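Local coordinates for putative capsid protein of prophage (Escherichia coli CFT073, PDB 3BQW), which probably serves as a major capsid protein, whose copies would assemble into the icosahedral shell of the phage head, at residues G68-R73 with R158-K164; P89-I93 with N124-Q128; N288-L292 with P339-F345. One frame throughout, in Å; residues are numbered along the deposited sequence.

Interaction 1: residues G68-R73 with R158-K164; sequences GSQVQR and RYEIDWK
Arg73 reaches two acids of strand 159-162, Glu160 and Asp162, across strand 61-67, which lies between the two segments in a four-stranded antiparallel sheet. Residues 68-73 turn out of strand 61-67 into strand 70-79, so this is a contact between next-nearest strands, made by side chains over one face of the sheet. The Arg73 guanidinium works as a fork. Its NH1 lies 2.6 Å from Glu160 OE1 in a salt bridge, and its NH2 lies 2.6 Å from Asp162 OD2 in a second one. The latter includes a weak, bent hydrogen bond, with the Asp162 carboxylate turned 87° from the guanidinium plane. A water bridges Arg73 and Glu160, donating to Glu160 OE2 and accepting weakly from Arg73 NH1. Lys164 NZ comes to the guanidinium edge, 3.5 Å from Arg73 NH2; with two carboxylates close by, the like charges are probably well compensated. Val71 lies across the Glu160 side chain at about a right angle, CG2 3.7 Å from Glu160 OE2 and CG1 near OE1. Glu160 is held out to meet both partners by a nearly straight chain, its CG anti to the backbone N (chi1 179°). At the other end, Gly68 O lies at the edge of the Arg158 guanidinium, near NH1, but the angle is poor for a bond and Arg158 NE pairs instead with Glu152. Behind the first shell, strand 61-67 hydrogen-bonds the backbones of Glu160 and Asp162 through Ser64 and Phe62, and Phe62 also makes a cation-pi contact with Lys164. Asp162 is fixed further by an Asx turn: Lys164 N donates to Asp162 OD1 at 2.8 Å, from 59° out of the carboxylate plane.

Interaction 2: residues P89-I93 with N124-Q128; sequences PKHEI and NMRRQ
Asn124 meets His91 first as helix 113-146 runs past strand 90-92, the two segments roughly antiparallel (152°) with axes 8.9 Å apart. This long helix packed against a sheet is consistent with the spine helix of HK97-type capsid proteins, as expected for this family. Asn124 OD1 lies 3.3 Å from His91 CG and equally near His91 CB, its amide tilted moderately from the imidazole. Its ND2 rests against Ile93 CD1 at 3.6 Å and gives a weak hydrogen bond to Leu120 O one turn back in the helix. Arg127 sends its CG anti to the backbone N (chi1 172°), which brings the aliphatic part of the chain to the imidazole, CD 3.4 Å from His91 CE1. The chain then bends so that Arg127 NH1 donates to Asn124 OD1 at 3.0 Å, reaching that oxygen from above its carbonyl plane. Gln128 slides past His91 in the opposite direction. Its amide is nearly coplanar with the ring (24°), and Gln128 NE2 stands at the ring edge, 3.0 Å from His91 CD2. Further back along the chain, Gln128 CG packs 4.1 Å from Pro89 CG. Beyond the strand, NE2 donates to Val329 O and OE1 is bonded to Thr331 OG1, both on strand 327-338, the antiparallel partner of 90-92. Helix and strand are thus joined by close packing around an imidazole, while the buried Gln128 amide spends its hydrogen bonds on the next strand; the guanidinium near His91 would probably disfavour a protonated ring.

Interaction 3: residues N288-L292 with P339-F345; sequences NNKGL and PADIRKF
Asn289 pushes its amide into the bend of residues 340-345. From CB, chi1 of -174° carries CG away from the backbone N and out to the other loop, where it lies 3.6 Å from Asp341 O and alongside Lys344 CD. OD1 takes Asp341 N on a lone pair, in the carbonyl plane, at 3.0 Å, and touches Ala340 CB. ND2 returns the bond to the same residue, 2.8 Å to Asp341 O with an N-H...O angle of 158°, and also has Phe345 CE2 at 3.3 Å. A water links ND2 to Lys344 O; a second joins Asn289 O to Ala340 N. Both loops connect the same two mixed sheets: 281-285 to 292-295, and 327-338 to 346-349. The oxygen gripped by ND2 is shared, Lys344 N reaching Asp341 O from the opposite face of its plane. Asp341 is itself braced by Arg343, whose NE and NH2 take its two carboxylate oxygens side-on, while Arg343 N closes an Asx turn on OD1. Gly291, lacking a side chain, lets its CA approach Ala340 N to 3.6 Å.

Overall arrangement
From the N terminus, interaction 1 opens at the turn between strands 61-67 and 70-79 and closes on strand 159-162. Interaction 2 is nested inside that loop: strand 90-92 and the long helix 113-146 both lie between its ends, yet the two contact centres are 31 Å apart. Interaction 3 follows in series, its loop running from 288-292 to 339-345, and lies on the other side of the chain's centre from interaction 2. Only interactions 1 and 3 touch, where Trp163 packs on Pro339 and Ile342. Strand 327-338, which pairs with 90-92 and leads into 339-345, links interactions 2 and 3 through one sheet.

Interaction 1: residues G68-R73 with R158-K164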
ATOM      1  N   GLY A  68      20.824   9.294  10.961  1.00 30.92           N
ATOM      2  CA  GLY A  68      20.887   7.844  10.969  1.00 31.70           C
ATOM      3  C   GLY A  68      19.486   7.297  11.157  1.00 32.57           C
ATOM      4  O   GLY A  68      18.544   7.690  10.448  1.00 32.65           O
ATOM      5  N   SER A  69      19.348   6.399  12.128  1.00 33.09           N
ATOM      6  CA  SER A  69      18.053   5.875  12.511  1.00 33.70           C
ATOM      7  C   SER A  69      17.429   6.693  13.654  1.00 33.46           C
ATOM      8  O   SER A  69      16.375   6.336  14.163  1.00 34.10           O
ATOM      9  CB  SER A  69      18.194   4.419  12.947  1.00 33.84           C
ATOM     10  OG  SER A  69      18.638   4.358  14.301  1.00 36.61           O
ATOM     11  N   GLN A  70      18.059   7.786  14.056  1.00 33.07           N
ATOM     12  CA  GLN A  70      17.550   8.572  15.167  1.00 33.12           C
ATOM     13  C   GLN A  70      16.616   9.688  14.674  1.00 32.02           C
ATOM     14  O   GLN A  70      17.023  10.531  13.873  1.00 31.15           O
ATOM     15  CB  GLN A  70      18.719   9.182  15.931  1.00 33.82           C
ATOM     16  CG  GLN A  70      18.348   9.695  17.319  1.00 37.74           C
ATOM     17  CD  GLN A  70      18.264   8.588  18.373  1.00 42.61           C
ATOM     18  OE1 GLN A  70      18.450   7.395  18.069  1.00 45.94           O
ATOM     19  NE2 GLN A  70      17.985   8.980  19.624  1.00 44.81           N
ATOM     20  N   VAL A  71      15.371   9.691  15.157  1.00 30.93           N
ATOM     21  CA  VAL A  71      14.454  10.788  14.861  1.00 30.22           C
ATOM     22  C   VAL A  71      14.760  11.971  15.786  1.00 29.59           C
ATOM     23  O   VAL A  71      14.805  11.805  16.988  1.00 29.78           O
ATOM     24  CB  VAL A  71      12.977  10.346  14.974  1.00 29.94           C
ATOM     25  CG1 VAL A  71      12.045  11.516  14.670  1.00 28.77           C
ATOM     26  CG2 VAL A  71      12.730   9.172  14.030  1.00 29.30           C
ATOM     27  N   GLN A  72      14.986  13.147  15.208  1.00 29.41           N
ATOM     28  CA  GLN A  72      15.233  14.389  15.967  1.00 29.22           C
ATOM     29  C   GLN A  72      13.909  15.106  16.213  1.00 28.49           C
ATOM     30  O   GLN A  72      13.602  16.102  15.551  1.00 27.18           O
ATOM     31  CB  GLN A  72      16.169  15.357  15.206  1.00 29.64           C
ATOM     32  CG  GLN A  72      17.417  14.751  14.592  1.00 31.85           C
ATOM     33  CD  GLN A  72      18.354  14.208  15.629  1.00 34.65           C
ATOM     34  OE1 GLN A  72      19.127  14.955  16.233  1.00 38.83           O
ATOM     35  NE2 GLN A  72      18.299  12.902  15.851  1.00 36.49           N
ATOM     36  N   ARG A  73      13.145  14.618  17.186  1.00 28.46           N
ATOM     37  CA  ARG A  73      11.791  15.118  17.430  1.00 29.01           C
ATOM     38  C   ARG A  73      11.760  16.562  17.935  1.00 27.16           C
ATOM     39  O   ARG A  73      10.753  17.247  17.790  1.00 26.36           O
ATOM     40  CB  ARG A  73      11.038  14.201  18.403  1.00 29.26           C
ATOM     41  CG  ARG A  73      10.716  12.788  17.875  1.00 32.01           C
ATOM     42  CD  ARG A  73       9.516  12.171  18.650  1.00 34.17           C
ATOM     43  NE  ARG A  73       8.262  12.778  18.195  1.00 40.04           N
ATOM     44  CZ  ARG A  73       7.536  12.344  17.155  1.00 41.55           C
ATOM     45  NH1 ARG A  73       7.895  11.268  16.450  1.00 42.58           N
ATOM     46  NH2 ARG A  73       6.426  12.993  16.824  1.00 42.67           N
ATOM     47  N   ARG A 158      16.262  11.664   4.356  1.00 35.47           N
ATOM     48  CA  ARG A 158      15.371  10.801   5.129  1.00 33.73           C
ATOM     49  C   ARG A 158      14.788  11.512   6.347  1.00 31.25           C
ATOM     50  O   ARG A 158      15.518  12.087   7.131  1.00 31.26           O
ATOM     51  CB  ARG A 158      16.187   9.607   5.577  1.00 34.26           C
ATOM     52  CG  ARG A 158      15.451   8.414   6.031  1.00 34.81           C
ATOM     53  CD  ARG A 158      16.411   7.236   5.905  1.00 37.68           C
ATOM     54  NE  ARG A 158      15.837   6.012   6.422  1.00 39.12           N
ATOM     55  CZ  ARG A 158      16.150   5.450   7.586  1.00 40.71           C
ATOM     56  NH1 ARG A 158      17.045   5.997   8.400  1.00 41.52           N
ATOM     57  NH2 ARG A 158      15.535   4.325   7.941  1.00 40.98           N
ATOM     58  N   TYR A 159      13.464  11.488   6.486  1.00 29.16           N
ATOM     59  CA  TYR A 159      12.773  12.109   7.637  1.00 27.23           C
ATOM     60  C   TYR A 159      11.522  11.312   8.021  1.00 26.07           C
ATOM     61  O   TYR A 159      11.088  10.448   7.275  1.00 24.93           O
ATOM     62  CB  TYR A 159      12.397  13.547   7.312  1.00 26.82           C
ATOM     63  CG  TYR A 159      11.207  13.694   6.384  1.00 25.98           C
ATOM     64  CD1 TYR A 159       9.933  13.970   6.902  1.00 24.31           C
ATOM     65  CD2 TYR A 159      11.350  13.564   4.984  1.00 26.87           C
ATOM     66  CE1 TYR A 159       8.842  14.092   6.084  1.00 24.45           C
ATOM     67  CE2 TYR A 159      10.232  13.708   4.122  1.00 24.81           C
ATOM     68  CZ  TYR A 159       8.986  13.951   4.689  1.00 26.07           C
ATOM     69  OH  TYR A 159       7.868  14.104   3.899  1.00 25.06           O
ATOM     70  N   GLU A 160      10.951  11.626   9.183  1.00 25.55           N
ATOM     71  CA  GLU A 160       9.774  10.926   9.709  1.00 24.83           C
ATOM     72  C   GLU A 160       8.539  11.809   9.593  1.00 24.00           C
ATOM     73  O   GLU A 160       8.591  12.992   9.877  1.00 23.16           O
ATOM     74  CB  GLU A 160       9.973  10.508  11.174  1.00 24.65           C
ATOM     75  CG  GLU A 160       8.758   9.787  11.768  1.00 24.25           C
ATOM     76  CD  GLU A 160       8.784   9.708  13.268  1.00 25.68           C
ATOM     77  OE1 GLU A 160       8.448  10.725  13.934  1.00 24.63           O
ATOM     78  OE2 GLU A 160       9.113   8.619  13.783  1.00 25.46           O
ATOM     79  N   ILE A 161       7.444  11.206   9.131  1.00 24.41           N
ATOM     80  CA  ILE A 161       6.107  11.769   9.243  1.00 24.65           C
ATOM     81  C   ILE A 161       5.426  11.057  10.397  1.00 24.96           C
ATOM     82  O   ILE A 161       5.434   9.815  10.468  1.00 25.77           O
ATOM     83  CB  ILE A 161       5.233  11.517   7.981  1.00 24.73           C
ATOM     84  CG1 ILE A 161       5.778  12.271   6.783  1.00 24.95           C
ATOM     85  CG2 ILE A 161       3.788  11.949   8.230  1.00 24.53           C
ATOM     86  CD1 ILE A 161       5.162  11.783   5.433  1.00 25.28           C
ATOM     87  N   ASP A 162       4.821  11.839  11.274  1.00 24.77           N
ATOM     88  CA  ASP A 162       4.080  11.310  12.397  1.00 25.14           C
ATOM     89  C   ASP A 162       2.667  11.901  12.395  1.00 25.11           C
ATOM     90  O   ASP A 162       2.477  13.110  12.561  1.00 25.42           O
ATOM     91  CB  ASP A 162       4.812  11.630  13.696  1.00 24.62           C
ATOM     92  CG  ASP A 162       4.189  10.984  14.905  1.00 25.60           C
ATOM     93  OD1 ASP A 162       3.240  10.173  14.760  1.00 26.70           O
ATOM     94  OD2 ASP A 162       4.663  11.285  16.030  1.00 26.22           O
ATOM     95  N   TRP A 163       1.697  11.026  12.172  1.00 25.65           N
ATOM     96  CA  TRP A 163       0.269  11.383  12.186  1.00 26.21           C
ATOM     97  C   TRP A 163      -0.291  11.435  13.612  1.00 26.75           C
ATOM     98  O   TRP A 163      -1.445  11.792  13.800  1.00 27.09           O
ATOM     99  CB  TRP A 163      -0.521  10.383  11.369  1.00 26.17           C
ATOM    100  CG  TRP A 163      -0.037  10.267   9.920  1.00 25.92           C
ATOM    101  CD1 TRP A 163       0.639   9.212   9.357  1.00 25.74           C
ATOM    102  CD2 TRP A 163      -0.167  11.262   8.891  1.00 25.17           C
ATOM    103  NE1 TRP A 163       0.916   9.491   8.031  1.00 25.76           N
ATOM    104  CE2 TRP A 163       0.428  10.729   7.716  1.00 25.62           C
ATOM    105  CE3 TRP A 163      -0.729  12.549   8.846  1.00 23.96           C
ATOM    106  CZ2 TRP A 163       0.470  11.430   6.514  1.00 24.71           C
ATOM    107  CZ3 TRP A 163      -0.689  13.249   7.648  1.00 25.03           C
ATOM    108  CH2 TRP A 163      -0.089  12.686   6.492  1.00 25.49           C
ATOM    109  N   LYS A 164       0.548  11.076  14.588  1.00 27.40           N
ATOM    110  CA  LYS A 164       0.270  11.183  16.026  1.00 28.26           C
ATOM    111  C   LYS A 164      -0.947  10.337  16.385  1.00 27.50           C
ATOM    112  O   LYS A 164      -1.966  10.855  16.841  1.00 27.86           O
ATOM    113  CB  LYS A 164       0.079  12.650  16.487  1.00 28.83           C
ATOM    114  CG  LYS A 164       1.271  13.620  16.252  1.00 31.44           C
ATOM    115  CD  LYS A 164       2.168  13.865  17.467  1.00 33.51           C
ATOM    116  CE  LYS A 164       2.887  15.245  17.417  1.00 34.69           C
ATOM    117  NZ  LYS A 164       4.179  15.287  18.210  1.00 36.25           N
TER
HETATM  118  O   HOH W   1       9.654   8.442  16.349  1.00 36.93           O

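Interaction 2: residues P89-I93 with N124-Q128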
ATOM      1  N   PRO A  89      11.990   3.569 -10.374  1.00 27.22           N
ATOM      2  CA  PRO A  89      12.599   2.305 -10.707  1.00 27.19           C
ATOM      3  C   PRO A  89      12.676   2.130 -12.214  1.00 27.91           C
ATOM      4  O   PRO A  89      11.756   2.546 -12.950  1.00 26.42           O
ATOM      5  CB  PRO A  89      11.640   1.285 -10.092  1.00 27.31           C
ATOM      6  CG  PRO A  89      10.355   1.968  -9.984  1.00 26.98           C
ATOM      7  CD  PRO A  89      10.717   3.379  -9.660  1.00 27.04           C
ATOM      8  N   LYS A  90      13.795   1.570 -12.662  1.00 28.80           N
ATOM      9  CA  LYS A  90      13.981   1.259 -14.067  1.00 30.04           C
ATOM     10  C   LYS A  90      14.478  -0.162 -14.232  1.00 30.08           C
ATOM     11  O   LYS A  90      14.996  -0.763 -13.295  1.00 29.27           O
ATOM     12  CB  LYS A  90      14.946   2.247 -14.747  1.00 30.00           C
ATOM     13  CG  LYS A  90      16.393   2.131 -14.325  1.00 30.41           C
ATOM     14  CD  LYS A  90      17.253   3.034 -15.162  1.00 31.58           C
ATOM     15  CE  LYS A  90      18.689   3.037 -14.658  1.00 34.13           C
ATOM     16  NZ  LYS A  90      19.546   3.918 -15.509  1.00 36.62           N
ATOM     17  N   HIS A  91      14.307  -0.676 -15.444  1.00 30.77           N
ATOM     18  CA  HIS A  91      14.751  -2.006 -15.808  1.00 31.27           C
ATOM     19  C   HIS A  91      15.302  -1.947 -17.217  1.00 30.60           C
ATOM     20  O   HIS A  91      14.800  -1.198 -18.047  1.00 29.87           O
ATOM     21  CB  HIS A  91      13.575  -2.987 -15.811  1.00 31.85           C
ATOM     22  CG  HIS A  91      12.980  -3.256 -14.461  1.00 36.03           C
ATOM     23  ND1 HIS A  91      13.198  -4.431 -13.770  1.00 38.77           N
ATOM     24  CD2 HIS A  91      12.136  -2.521 -13.696  1.00 37.53           C
ATOM     25  CE1 HIS A  91      12.529  -4.389 -12.627  1.00 39.32           C
ATOM     26  NE2 HIS A  91      11.888  -3.236 -12.557  1.00 38.23           N
ATOM     27  N   GLU A  92      16.307  -2.771 -17.482  1.00 30.46           N
ATOM     28  CA  GLU A  92      16.811  -2.983 -18.833  1.00 30.84           C
ATOM     29  C   GLU A  92      15.822  -3.825 -19.667  1.00 29.84           C
ATOM     30  O   GLU A  92      15.157  -4.746 -19.151  1.00 30.32           O
ATOM     31  CB  GLU A  92      18.195  -3.648 -18.797  1.00 30.60           C
ATOM     32  CG  GLU A  92      18.704  -4.056 -20.201  1.00 33.06           C
ATOM     33  CD  GLU A  92      20.091  -4.709 -20.208  1.00 33.45           C
ATOM     34  OE1 GLU A  92      20.755  -4.730 -19.145  1.00 36.25           O
ATOM     35  OE2 GLU A  92      20.505  -5.204 -21.291  1.00 37.06           O
ATOM     36  N   ILE A  93      15.711  -3.485 -20.946  1.00 28.97           N
ATOM     37  CA  ILE A  93      14.896  -4.235 -21.897  1.00 28.43           C
ATOM     38  C   ILE A  93      15.840  -5.115 -22.696  1.00 29.27           C
ATOM     39  O   ILE A  93      16.502  -4.650 -23.617  1.00 29.97           O
ATOM     40  CB  ILE A  93      14.100  -3.302 -22.827  1.00 27.79           C
ATOM     41  CG1 ILE A  93      13.269  -2.305 -21.993  1.00 26.69           C
ATOM     42  CG2 ILE A  93      13.251  -4.117 -23.837  1.00 25.66           C
ATOM     43  CD1 ILE A  93      12.149  -2.909 -21.140  1.00 23.12           C
ATOM     44  N   ASN A 124       7.853  -4.992 -17.769  1.00 23.22           N
ATOM     45  CA  ASN A 124       8.622  -4.201 -16.813  1.00 23.01           C
ATOM     46  C   ASN A 124       7.837  -3.014 -16.283  1.00 22.68           C
ATOM     47  O   ASN A 124       7.979  -2.650 -15.112  1.00 23.05           O
ATOM     48  CB  ASN A 124       9.955  -3.771 -17.405  1.00 23.67           C
ATOM     49  CG  ASN A 124      10.962  -4.919 -17.449  1.00 25.59           C
ATOM     50  OD1 ASN A 124      11.361  -5.422 -16.422  1.00 26.44           O
ATOM     51  ND2 ASN A 124      11.346  -5.345 -18.650  1.00 28.84           N
ATOM     52  N   MET A 125       6.975  -2.436 -17.104  1.00 22.38           N
ATOM     53  CA  MET A 125       6.065  -1.398 -16.628  1.00 22.14           C
ATOM     54  C   MET A 125       5.161  -1.933 -15.535  1.00 22.80           C
ATOM     55  O   MET A 125       4.974  -1.260 -14.515  1.00 22.63           O
ATOM     56  CB  MET A 125       5.198  -0.839 -17.769  1.00 22.68           C
ATOM     57  CG  MET A 125       5.905   0.139 -18.724  1.00 23.58           C
ATOM     58  SD  MET A 125       4.853   0.733 -20.090  1.00 19.74           S
ATOM     59  CE  MET A 125       3.764   1.721 -19.084  1.00 17.38           C
ATOM     60  N   ARG A 126       4.580  -3.120 -15.746  1.00 23.35           N
ATOM     61  CA  ARG A 126       3.717  -3.741 -14.741  1.00 24.87           C
ATOM     62  C   ARG A 126       4.458  -3.998 -13.429  1.00 24.63           C
ATOM     63  O   ARG A 126       3.905  -3.836 -12.361  1.00 24.23           O
ATOM     64  CB  ARG A 126       3.089  -5.059 -15.243  1.00 24.53           C
ATOM     65  CG  ARG A 126       1.972  -4.860 -16.279  1.00 25.98           C
ATOM     66  CD  ARG A 126       1.147  -6.129 -16.541  1.00 27.69           C
ATOM     67  NE  ARG A 126       1.934  -7.361 -16.699  1.00 28.31           N
ATOM     68  CZ  ARG A 126       2.478  -7.786 -17.835  1.00 30.58           C
ATOM     69  NH1 ARG A 126       2.350  -7.102 -18.965  1.00 33.92           N
ATOM     70  NH2 ARG A 126       3.169  -8.919 -17.845  1.00 31.06           N
ATOM     71  N   ARG A 127       5.704  -4.417 -13.536  1.00 25.21           N
ATOM     72  CA  ARG A 127       6.548  -4.716 -12.379  1.00 26.71           C
ATOM     73  C   ARG A 127       6.916  -3.420 -11.632  1.00 25.40           C
ATOM     74  O   ARG A 127       6.969  -3.395 -10.405  1.00 24.91           O
ATOM     75  CB  ARG A 127       7.772  -5.458 -12.917  1.00 27.12           C
ATOM     76  CG  ARG A 127       8.920  -5.753 -12.005  1.00 30.51           C
ATOM     77  CD  ARG A 127       9.986  -6.567 -12.810  1.00 32.39           C
ATOM     78  NE  ARG A 127       9.449  -7.884 -13.191  1.00 36.67           N
ATOM     79  CZ  ARG A 127       9.226  -8.338 -14.432  1.00 40.02           C
ATOM     80  NH1 ARG A 127       9.516  -7.629 -15.530  1.00 41.50           N
ATOM     81  NH2 ARG A 127       8.715  -9.554 -14.578  1.00 40.21           N
ATOM     82  N   GLN A 128       7.141  -2.339 -12.380  1.00 23.75           N
ATOM     83  CA  GLN A 128       7.421  -1.033 -11.771  1.00 23.34           C
ATOM     84  C   GLN A 128       6.218  -0.451 -11.013  1.00 23.10           C
ATOM     85  O   GLN A 128       6.356   0.064  -9.921  1.00 21.95           O
ATOM     86  CB  GLN A 128       7.952  -0.055 -12.816  1.00 22.73           C
ATOM     87  CG  GLN A 128       9.370  -0.376 -13.201  1.00 21.84           C
ATOM     88  CD  GLN A 128       9.788   0.277 -14.492  1.00 23.04           C
ATOM     89  OE1 GLN A 128       9.095   1.148 -15.025  1.00 22.97           O
ATOM     90  NE2 GLN A 128      10.921  -0.152 -15.019  1.00 23.13           N
TER

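Interaction 3: residues N288-L292 with P339-F345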
ATOM      1  N   ASN A 288     -15.475   3.195   6.204  1.00 23.97           N
ATOM      2  CA  ASN A 288     -15.885   4.558   5.857  1.00 24.20           C
ATOM      3  C   ASN A 288     -14.782   5.610   6.089  1.00 23.63           C
ATOM      4  O   ASN A 288     -14.936   6.749   5.679  1.00 23.50           O
ATOM      5  CB  ASN A 288     -17.119   4.951   6.673  1.00 23.86           C
ATOM      6  CG  ASN A 288     -18.281   3.996   6.472  1.00 25.81           C
ATOM      7  OD1 ASN A 288     -18.659   3.240   7.389  1.00 28.63           O
ATOM      8  ND2 ASN A 288     -18.873   4.028   5.270  1.00 23.98           N
ATOM      9  N   ASN A 289     -13.703   5.236   6.782  1.00 23.37           N
ATOM     10  CA  ASN A 289     -12.617   6.165   7.163  1.00 22.76           C
ATOM     11  C   ASN A 289     -11.582   6.186   6.017  1.00 22.65           C
ATOM     12  O   ASN A 289     -10.505   5.558   6.080  1.00 22.04           O
ATOM     13  CB  ASN A 289     -12.000   5.712   8.498  1.00 22.58           C
ATOM     14  CG  ASN A 289     -10.966   6.689   9.061  1.00 23.30           C
ATOM     15  OD1 ASN A 289     -11.050   7.908   8.874  1.00 26.27           O
ATOM     16  ND2 ASN A 289      -9.996   6.151   9.777  1.00 23.13           N
ATOM     17  N   LYS A 290     -11.949   6.856   4.940  1.00 21.75           N
ATOM     18  CA  LYS A 290     -11.160   6.781   3.697  1.00 22.75           C
ATOM     19  C   LYS A 290     -10.396   8.049   3.461  1.00 21.65           C
ATOM     20  O   LYS A 290     -10.991   9.088   3.295  1.00 20.85           O
ATOM     21  CB  LYS A 290     -12.037   6.565   2.463  1.00 22.44           C
ATOM     22  CG  LYS A 290     -12.893   5.317   2.483  1.00 24.91           C
ATOM     23  CD  LYS A 290     -14.117   5.623   1.668  1.00 27.14           C
ATOM     24  CE  LYS A 290     -14.915   4.416   1.364  1.00 31.63           C
ATOM     25  NZ  LYS A 290     -16.319   4.818   1.081  1.00 33.25           N
ATOM     26  N   GLY A 291      -9.079   7.928   3.428  1.00 22.83           N
ATOM     27  CA  GLY A 291      -8.186   9.004   3.033  1.00 22.51           C
ATOM     28  C   GLY A 291      -7.715   8.796   1.615  1.00 22.90           C
ATOM     29  O   GLY A 291      -8.462   8.330   0.760  1.00 23.00           O
ATOM     30  N   LEU A 292      -6.466   9.155   1.339  1.00 23.10           N
ATOM     31  CA  LEU A 292      -6.001   9.169  -0.052  1.00 22.75           C
ATOM     32  C   LEU A 292      -4.545   8.814  -0.181  1.00 22.02           C
ATOM     33  O   LEU A 292      -3.822   8.711   0.804  1.00 21.59           O
ATOM     34  CB  LEU A 292      -6.256  10.547  -0.702  1.00 22.93           C
ATOM     35  CG  LEU A 292      -5.407  11.709  -0.148  1.00 23.46           C
ATOM     36  CD1 LEU A 292      -5.175  12.772  -1.154  1.00 22.75           C
ATOM     37  CD2 LEU A 292      -6.080  12.285   1.073  1.00 24.51           C
ATOM     38  N   PRO A 339      -4.075   9.796   5.716  1.00 22.75           N
ATOM     39  CA  PRO A 339      -5.275   9.199   6.301  1.00 23.40           C
ATOM     40  C   PRO A 339      -6.375  10.210   6.451  1.00 23.83           C
ATOM     41  O   PRO A 339      -6.112  11.411   6.452  1.00 24.47           O
ATOM     42  CB  PRO A 339      -4.797   8.718   7.670  1.00 22.75           C
ATOM     43  CG  PRO A 339      -3.750   9.714   8.061  1.00 23.07           C
ATOM     44  CD  PRO A 339      -3.043  10.066   6.746  1.00 23.12           C
ATOM     45  N   ALA A 340      -7.607   9.725   6.558  1.00 24.69           N
ATOM     46  CA  ALA A 340      -8.719  10.571   6.906  1.00 24.43           C
ATOM     47  C   ALA A 340      -8.536  10.858   8.390  1.00 24.97           C
ATOM     48  O   ALA A 340      -8.042  11.917   8.723  1.00 26.18           O
ATOM     49  CB  ALA A 340     -10.069   9.922   6.583  1.00 24.46           C
ATOM     50  N   ASP A 341      -8.864   9.916   9.271  1.00 25.17           N
ATOM     51  CA  ASP A 341      -8.728  10.102  10.718  1.00 25.69           C
ATOM     52  C   ASP A 341      -7.950   8.923  11.343  1.00 26.03           C
ATOM     53  O   ASP A 341      -8.488   7.819  11.474  1.00 26.92           O
ATOM     54  CB  ASP A 341     -10.115  10.252  11.347  1.00 25.54           C
ATOM     55  CG  ASP A 341     -10.080  10.622  12.813  1.00 26.19           C
ATOM     56  OD1 ASP A 341      -9.006  10.675  13.433  1.00 27.58           O
ATOM     57  OD2 ASP A 341     -11.164  10.888  13.364  1.00 30.03           O
ATOM     58  N   ILE A 342      -6.692   9.169  11.726  1.00 25.69           N
ATOM     59  CA  ILE A 342      -5.810   8.123  12.280  1.00 25.88           C
ATOM     60  C   ILE A 342      -6.330   7.575  13.617  1.00 26.12           C
ATOM     61  O   ILE A 342      -5.980   6.471  14.032  1.00 26.28           O
ATOM     62  CB  ILE A 342      -4.327   8.647  12.426  1.00 25.39           C
ATOM     63  CG1 ILE A 342      -3.311   7.495  12.371  1.00 24.48           C
ATOM     64  CG2 ILE A 342      -4.152   9.577  13.676  1.00 24.88           C
ATOM     65  CD1 ILE A 342      -3.106   6.887  10.938  1.00 23.76           C
ATOM     66  N   ARG A 343      -7.180   8.344  14.287  1.00 26.34           N
ATOM     67  CA  ARG A 343      -7.651   7.957  15.615  1.00 26.65           C
ATOM     68  C   ARG A 343      -8.640   6.790  15.569  1.00 25.27           C
ATOM     69  O   ARG A 343      -8.964   6.217  16.577  1.00 24.06           O
ATOM     70  CB  ARG A 343      -8.266   9.159  16.331  1.00 27.03           C
ATOM     71  CG  ARG A 343      -7.314  10.349  16.446  1.00 30.07           C
ATOM     72  CD  ARG A 343      -8.047  11.570  16.960  1.00 34.08           C
ATOM     73  NE  ARG A 343      -9.075  12.004  16.028  1.00 36.64           N
ATOM     74  CZ  ARG A 343      -9.968  12.967  16.273  1.00 39.17           C
ATOM     75  NH1 ARG A 343      -9.973  13.626  17.426  1.00 40.37           N
ATOM     76  NH2 ARG A 343     -10.865  13.277  15.341  1.00 38.81           N
ATOM     77  N   LYS A 344      -9.113   6.457  14.381  1.00 25.30           N
ATOM     78  CA  LYS A 344     -10.087   5.392  14.179  1.00 25.32           C
ATOM     79  C   LYS A 344      -9.470   4.036  13.837  1.00 24.95           C
ATOM     80  O   LYS A 344     -10.166   3.149  13.326  1.00 26.36           O
ATOM     81  CB  LYS A 344     -11.054   5.825  13.081  1.00 25.55           C
ATOM     82  CG  LYS A 344     -11.862   7.050  13.427  1.00 26.11           C
ATOM     83  CD  LYS A 344     -12.815   7.400  12.263  1.00 27.40           C
ATOM     84  CE  LYS A 344     -13.798   8.528  12.669  1.00 30.79           C
ATOM     85  NZ  LYS A 344     -14.065   9.411  11.503  1.00 34.64           N
ATOM     86  N   PHE A 345      -8.173   3.878  14.103  1.00 24.57           N
ATOM     87  CA  PHE A 345      -7.455   2.618  13.913  1.00 24.25           C
ATOM     88  C   PHE A 345      -6.929   2.146  15.250  1.00 23.88           C
ATOM     89  O   PHE A 345      -6.348   2.932  15.998  1.00 24.32           O
ATOM     90  CB  PHE A 345      -6.278   2.838  12.974  1.00 24.88           C
ATOM     91  CG  PHE A 345      -6.688   3.207  11.585  1.00 24.35           C
ATOM     92  CD1 PHE A 345      -7.188   2.232  10.714  1.00 25.04           C
ATOM     93  CD2 PHE A 345      -6.589   4.504  11.144  1.00 24.49           C
ATOM     94  CE1 PHE A 345      -7.558   2.555   9.453  1.00 24.56           C
ATOM     95  CE2 PHE A 345      -6.966   4.835   9.873  1.00 25.35           C
ATOM     96  CZ  PHE A 345      -7.450   3.859   9.016  1.00 25.59           C
TER
HETATM   97  O   HOH W   2     -10.424   3.215  10.512  1.00 20.28           O
HETATM   98  O   HOH W   3      -7.859   6.673   6.408  1.00 22.00           O
HETATM   99  O   HOH W   4     -12.950   9.426   8.756  1.00 31.10           O